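Local structure of group II chitinase (Ostrinia furnacalis, 6JAV) at residues Leu115-Asp126 and Leu159-Ala169. The protein probably hydrolyses chitin as an endochitinase, this chain being the first catalytic domain, of glycosyl hydrolase family 18, within a much longer protein. Sequence-based numbering, arbitrary orientation.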
ATOM      1  N   LEU A 115       0.132  15.147  15.573  1.00 11.49           N
ATOM      2  CA  LEU A 115       0.636  13.824  15.937  1.00 12.46           C
ATOM      3  C   LEU A 115       0.773  13.680  17.444  1.00 13.57           C
ATOM      4  O   LEU A 115       0.375  12.659  18.018  1.00 13.42           O
ATOM      5  CB  LEU A 115       2.003  13.585  15.301  1.00 12.74           C
ATOM      6  CG  LEU A 115       2.068  13.560  13.786  1.00 13.28           C
ATOM      7  CD1 LEU A 115       3.501  13.380  13.369  1.00 15.34           C
ATOM      8  CD2 LEU A 115       1.164  12.451  13.167  1.00 11.38           C
ATOM      9  N   GLU A 116       1.349  14.692  18.104  1.00 12.91           N
ATOM     10  CA  GLU A 116       1.573  14.587  19.550  1.00 13.92           C
ATOM     11  C   GLU A 116       0.257  14.602  20.324  1.00 15.53           C
ATOM     12  O   GLU A 116       0.128  13.892  21.344  1.00 18.43           O
ATOM     13  CB  GLU A 116       2.544  15.679  20.027  1.00 15.72           C
ATOM     14  CG  GLU A 116       3.898  15.560  19.377  1.00 17.49           C
ATOM     15  CD  GLU A 116       4.921  16.509  19.959  1.00 36.95           C
ATOM     16  OE1 GLU A 116       4.607  17.710  20.066  1.00 37.41           O
ATOM     17  OE2 GLU A 116       6.029  16.042  20.301  1.00 48.66           O
ATOM     18  N   LYS A 117      -0.735  15.351  19.834  1.00 12.99           N
ATOM     19  CA  LYS A 117      -2.036  15.404  20.509  1.00 12.00           C
ATOM     20  C   LYS A 117      -2.656  14.017  20.612  1.00 16.47           C
ATOM     21  O   LYS A 117      -3.205  13.647  21.655  1.00 16.98           O
ATOM     22  CB  LYS A 117      -2.986  16.346  19.774  1.00 15.38           C
ATOM     23  CG  LYS A 117      -4.396  16.399  20.375  1.00 19.79           C
ATOM     24  CD  LYS A 117      -5.199  17.491  19.715  1.00 22.50           C
ATOM     25  CE  LYS A 117      -6.593  17.583  20.317  1.00 29.03           C
ATOM     26  NZ  LYS A 117      -7.312  18.791  19.820  1.00 39.60           N
ATOM     27  N   TYR A 118      -2.564  13.224  19.540  1.00 13.27           N
ATOM     28  CA  TYR A 118      -3.194  11.916  19.509  1.00 14.03           C
ATOM     29  C   TYR A 118      -2.255  10.770  19.841  1.00 13.80           C
ATOM     30  O   TYR A 118      -2.702   9.618  19.865  1.00 18.38           O
ATOM     31  CB  TYR A 118      -3.897  11.694  18.167  1.00 18.60           C
ATOM     32  CG  TYR A 118      -4.964  12.723  17.986  1.00 15.97           C
ATOM     33  CD1 TYR A 118      -6.138  12.667  18.743  1.00 19.42           C
ATOM     34  CD2 TYR A 118      -4.793  13.793  17.125  1.00 17.23           C
ATOM     35  CE1 TYR A 118      -7.119  13.636  18.601  1.00 18.40           C
ATOM     36  CE2 TYR A 118      -5.778  14.778  16.981  1.00 19.47           C
ATOM     37  CZ  TYR A 118      -6.937  14.686  17.736  1.00 27.28           C
ATOM     38  OH  TYR A 118      -7.924  15.628  17.623  1.00 28.55           O
ATOM     39  N   GLY A 119      -0.980  11.041  20.105  1.00 12.78           N
ATOM     40  CA  GLY A 119      -0.059  10.002  20.526  1.00 13.40           C
ATOM     41  C   GLY A 119       0.566   9.196  19.411  1.00 11.38           C
ATOM     42  O   GLY A 119       1.106   8.118  19.677  1.00 13.55           O
ATOM     43  N   PHE A 120       0.525   9.682  18.174  1.00 10.89           N
ATOM     44  CA  PHE A 120       1.142   8.929  17.084  1.00 10.60           C
ATOM     45  C   PHE A 120       2.659   8.989  17.181  1.00 10.88           C
ATOM     46  O   PHE A 120       3.237   9.980  17.645  1.00 12.41           O
ATOM     47  CB  PHE A 120       0.706   9.502  15.737  1.00 10.94           C
ATOM     48  CG  PHE A 120      -0.710   9.147  15.349  1.00  9.18           C
ATOM     49  CD1 PHE A 120      -1.012   7.868  14.875  1.00  8.86           C
ATOM     50  CD2 PHE A 120      -1.747  10.087  15.460  1.00 10.29           C
ATOM     51  CE1 PHE A 120      -2.313   7.530  14.508  1.00 10.54           C
ATOM     52  CE2 PHE A 120      -3.064   9.747  15.099  1.00 11.00           C
ATOM     53  CZ  PHE A 120      -3.337   8.467  14.631  1.00 10.84           C
ATOM     54  N   ASP A 121       3.308   7.911  16.733  1.00 10.59           N
ATOM     55  CA  ASP A 121       4.762   7.800  16.725  1.00  9.93           C
ATOM     56  C   ASP A 121       5.406   8.409  15.492  1.00  9.90           C
ATOM     57  O   ASP A 121       6.633   8.505  15.446  1.00 11.91           O
ATOM     58  CB  ASP A 121       5.185   6.328  16.746  1.00 11.13           C
ATOM     59  CG  ASP A 121       4.928   5.666  18.061  1.00 15.94           C
ATOM     60  OD1 ASP A 121       5.314   6.250  19.120  1.00 18.25           O
ATOM     61  OD2 ASP A 121       4.359   4.559  18.047  1.00 14.36           O
ATOM     62  N   GLY A 122       4.626   8.806  14.496  1.00 11.97           N
ATOM     63  CA  GLY A 122       5.228   9.340  13.281  1.00 12.67           C
ATOM     64  C   GLY A 122       4.162   9.679  12.259  1.00  9.77           C
ATOM     65  O   GLY A 122       2.959   9.468  12.470  1.00  9.45           O
ATOM     66  N   LEU A 123       4.640  10.218  11.136  1.00  8.74           N
ATOM     67  CA  LEU A 123       3.831  10.630  10.002  1.00  9.02           C
ATOM     68  C   LEU A 123       4.283   9.828   8.788  1.00 10.16           C
ATOM     69  O   LEU A 123       5.485   9.649   8.575  1.00 10.07           O
ATOM     70  CB  LEU A 123       4.086  12.120   9.720  1.00 10.33           C
ATOM     71  CG  LEU A 123       3.282  12.726   8.566  1.00 10.00           C
ATOM     72  CD1 LEU A 123       1.803  12.711   8.835  1.00 11.33           C
ATOM     73  CD2 LEU A 123       3.746  14.184   8.337  1.00 12.94           C
ATOM     74  N   ASP A 124       3.325   9.333   8.009  1.00  9.42           N
ATOM     75  CA  ASP A 124       3.605   8.668   6.737  1.00  8.93           C
ATOM     76  C   ASP A 124       2.987   9.530   5.636  1.00  9.03           C
ATOM     77  O   ASP A 124       1.805   9.884   5.708  1.00 10.93           O
ATOM     78  CB  ASP A 124       2.921   7.289   6.765  1.00  9.73           C
ATOM     79  CG  ASP A 124       3.227   6.432   5.556  1.00 11.93           C
ATOM     80  OD1 ASP A 124       4.415   6.138   5.259  1.00 11.81           O
ATOM     81  OD2 ASP A 124       2.273   5.992   4.896  1.00 11.38           O
ATOM     82  N   LEU A 125       3.778   9.894   4.636  1.00  8.73           N
ATOM     83  CA  LEU A 125       3.312  10.745   3.543  1.00  9.10           C
ATOM     84  C   LEU A 125       2.849   9.865   2.391  1.00 10.06           C
ATOM     85  O   LEU A 125       3.624   9.039   1.892  1.00 10.57           O
ATOM     86  CB  LEU A 125       4.460  11.637   3.060  1.00 10.36           C
ATOM     87  CG  LEU A 125       4.963  12.586   4.133  1.00  9.09           C
ATOM     88  CD1 LEU A 125       6.274  13.223   3.672  1.00 12.93           C
ATOM     89  CD2 LEU A 125       3.903  13.643   4.380  1.00 13.07           C
ATOM     90  N   ASP A 126       1.609  10.067   1.935  0.54  9.22           N
ATOM     91  CA  ASP A 126       0.987   9.216   0.922  0.54  9.35           C
ATOM     92  C   ASP A 126       0.386  10.054  -0.202  0.54  8.47           C
ATOM     93  O   ASP A 126      -0.738   9.810  -0.650  0.54 10.77           O
ATOM     94  CB  ASP A 126      -0.111   8.320   1.517  0.54 10.14           C
ATOM     95  CG  ASP A 126       0.427   7.294   2.493  0.54 13.01           C
ATOM     96  OD1 ASP A 126       1.075   7.704   3.474  0.54 15.41           O
ATOM     97  OD2 ASP A 126       0.193   6.081   2.316  0.54 13.69           O
ATOM     98  N   LEU A 159      10.495  16.468  13.352  1.00 14.15           N
ATOM     99  CA  LEU A 159      10.122  15.173  13.915  1.00 13.35           C
ATOM    100  C   LEU A 159      11.315  14.451  14.526  1.00 14.40           C
ATOM    101  O   LEU A 159      11.184  13.823  15.587  1.00 14.89           O
ATOM    102  CB  LEU A 159       9.509  14.289  12.821  1.00 12.80           C
ATOM    103  CG  LEU A 159       8.157  14.751  12.304  1.00 12.74           C
ATOM    104  CD1 LEU A 159       7.867  14.013  10.990  1.00 14.65           C
ATOM    105  CD2 LEU A 159       7.076  14.466  13.318  1.00 16.51           C
ATOM    106  N   LYS A 160      12.462  14.473  13.850  1.00 15.35           N
ATOM    107  CA  LYS A 160      13.588  13.654  14.297  1.00 18.70           C
ATOM    108  C   LYS A 160      14.087  14.041  15.688  1.00 20.90           C
ATOM    109  O   LYS A 160      14.293  13.131  16.513  1.00 20.79           O
ATOM    110  CB  LYS A 160      14.675  13.621  13.213  1.00 19.52           C
ATOM    111  CG  LYS A 160      15.867  12.728  13.525  1.00 27.93           C
ATOM    112  CD  LYS A 160      16.606  12.340  12.261  1.00 28.99           C
ATOM    113  CE  LYS A 160      16.116  10.984  11.806  1.00 40.76           C
ATOM    114  NZ  LYS A 160      17.239  10.098  11.414  1.00 42.65           N
ATOM    115  N   PRO A 161      14.249  15.322  16.034  1.00 21.80           N
ATOM    116  CA  PRO A 161      14.635  15.667  17.418  1.00 24.28           C
ATOM    117  C   PRO A 161      13.645  15.213  18.481  1.00 27.53           C
ATOM    118  O   PRO A 161      14.060  14.952  19.616  1.00 27.25           O
ATOM    119  CB  PRO A 161      14.767  17.197  17.380  1.00 23.99           C
ATOM    120  CG  PRO A 161      15.085  17.505  15.950  1.00 26.01           C
ATOM    121  CD  PRO A 161      14.290  16.498  15.143  1.00 23.62           C
ATOM    122  N   LYS A 162      12.353  15.111  18.162  1.00 18.12           N
ATOM    123  CA  LYS A 162      11.360  14.593  19.088  1.00 18.95           C
ATOM    124  C   LYS A 162      11.293  13.071  19.103  1.00 15.75           C
ATOM    125  O   LYS A 162      10.462  12.513  19.829  1.00 21.56           O
ATOM    126  CB  LYS A 162       9.984  15.145  18.737  1.00 19.41           C
ATOM    127  CG  LYS A 162       9.895  16.645  18.893  1.00 24.01           C
ATOM    128  CD  LYS A 162       8.652  17.178  18.212  1.00 26.52           C
ATOM    129  CE  LYS A 162       8.365  18.600  18.618  1.00 29.87           C
ATOM    130  NZ  LYS A 162       7.957  18.643  20.038  1.00 31.68           N
ATOM    131  N   GLY A 163      12.137  12.391  18.335  1.00 16.42           N
ATOM    132  CA  GLY A 163      12.079  10.944  18.296  1.00 15.21           C
ATOM    133  C   GLY A 163      10.900  10.391  17.522  1.00 16.73           C
ATOM    134  O   GLY A 163      10.489   9.250  17.758  1.00 19.14           O
ATOM    135  N   LEU A 164      10.330  11.185  16.624  1.00 13.35           N
ATOM    136  CA  LEU A 164       9.157  10.786  15.851  1.00 12.75           C
ATOM    137  C   LEU A 164       9.618  10.331  14.472  1.00 12.11           C
ATOM    138  O   LEU A 164      10.647  10.788  13.956  1.00 13.41           O
ATOM    139  CB  LEU A 164       8.173  11.945  15.730  1.00 13.51           C
ATOM    140  CG  LEU A 164       7.547  12.374  17.077  1.00 13.51           C
ATOM    141  CD1 LEU A 164       6.769  13.668  16.921  1.00 16.53           C
ATOM    142  CD2 LEU A 164       6.627  11.249  17.586  1.00 19.24           C
ATOM    143  N   LEU A 165       8.857   9.407  13.886  1.00 10.79           N
ATOM    144  CA  LEU A 165       9.200   8.765  12.625  1.00 10.55           C
ATOM    145  C   LEU A 165       8.614   9.525  11.441  1.00 10.10           C
ATOM    146  O   LEU A 165       7.586  10.208  11.547  1.00 10.19           O
ATOM    147  CB  LEU A 165       8.667   7.332  12.606  1.00 11.86           C
ATOM    148  CG  LEU A 165       9.229   6.447  13.736  1.00 12.80           C
ATOM    149  CD1 LEU A 165       8.444   5.163  13.899  1.00 14.77           C
ATOM    150  CD2 LEU A 165      10.717   6.151  13.465  1.00 14.03           C
ATOM    151  N   LEU A 166       9.288   9.413  10.304  1.00 10.10           N
ATOM    152  CA  LEU A 166       8.795   9.974   9.056  1.00  8.70           C
ATOM    153  C   LEU A 166       9.019   8.950   7.954  1.00  8.87           C
ATOM    154  O   LEU A 166      10.134   8.457   7.780  1.00 10.52           O
ATOM    155  CB  LEU A 166       9.531  11.291   8.722  1.00  9.28           C
ATOM    156  CG  LEU A 166       9.042  11.975   7.455  1.00  8.90           C
ATOM    157  CD1 LEU A 166       7.573  12.421   7.580  1.00 12.76           C
ATOM    158  CD2 LEU A 166       9.953  13.162   7.086  1.00 10.54           C
ATOM    159  N   SER A 167       7.956   8.602   7.236  1.00  8.49           N
ATOM    160  CA  SER A 167       8.025   7.607   6.169  1.00  8.94           C
ATOM    161  C   SER A 167       7.190   8.094   5.002  1.00  9.07           C
ATOM    162  O   SER A 167       6.456   9.077   5.108  1.00  8.88           O
ATOM    163  CB  SER A 167       7.523   6.235   6.637  1.00 10.88           C
ATOM    164  OG  SER A 167       6.216   6.348   7.189  1.00 10.34           O
ATOM    165  N   ALA A 168       7.295   7.393   3.874  1.00  8.68           N
ATOM    166  CA  ALA A 168       6.428   7.711   2.748  1.00  9.33           C
ATOM    167  C   ALA A 168       6.074   6.444   1.997  1.00  9.23           C
ATOM    168  O   ALA A 168       6.890   5.525   1.903  1.00 10.96           O
ATOM    169  CB  ALA A 168       7.121   8.669   1.749  1.00 10.89           C
ATOM    170  N   ALA A 169       4.860   6.415   1.446  1.00  9.25           N
ATOM    171  CA  ALA A 169       4.469   5.389   0.488  1.00  8.64           C
ATOM    172  C   ALA A 169       4.692   5.970  -0.891  1.00  9.66           C
ATOM    173  O   ALA A 169       4.294   7.108  -1.153  1.00 10.48           O
ATOM    174  CB  ALA A 169       2.996   5.027   0.664  1.00 10.08           C
TER
HETATM  175  O   HOH W   1       8.519   7.411  17.335  1.00 21.46           O
HETATM  176  O   HOH W   2       5.966   7.068   9.883  1.00 11.24           O
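A chi1 of -175° swings the Asp-124 carboxylate away from its backbone N, and a chi1 of 54° turns the Ser-167 hydroxyl to meet it on the barrel-interior face of two neighbouring parallel strands, 122-126 and 165-169, of the family 18 TIM barrel. Helix 143-159 links them as a beta-alpha-beta unit. Ser-167 OG donates to the anti side of Asp-124 OD1 at 2.6 Å and accepts a hydrogen bond from a water that also donates, weakly, to Leu-123 O; Tyr-12 OH hydrogen-bonds OD2, so both carboxylate oxygens are held. The ladder opens with Leu-165 N to Asp-121 O at 2.9 Å; Leu-123 then uses its N-H on Leu-165 O and its C=O on Ser-167 N, and Leu-125 does the same with Ser-167 O and Ala-169 N. On the opposite face Leu-166 CD1 lies 4.1 Å from Leu-123 CB, and all three leucines, 123, 125 and 166, touch Leu-155 of helix 143-159. Farther out, Schellman motifs at Gly-119 and Gly-163 end the two preceding helices, whose Leu-115 CD1 and Leu-159 CD2 touch at 3.7 Å. At the solvent-exposed outer end, Lys-162 NZ forms a salt bridge with Glu-116 OE2 at 3.2 Å, approaching from its syn side.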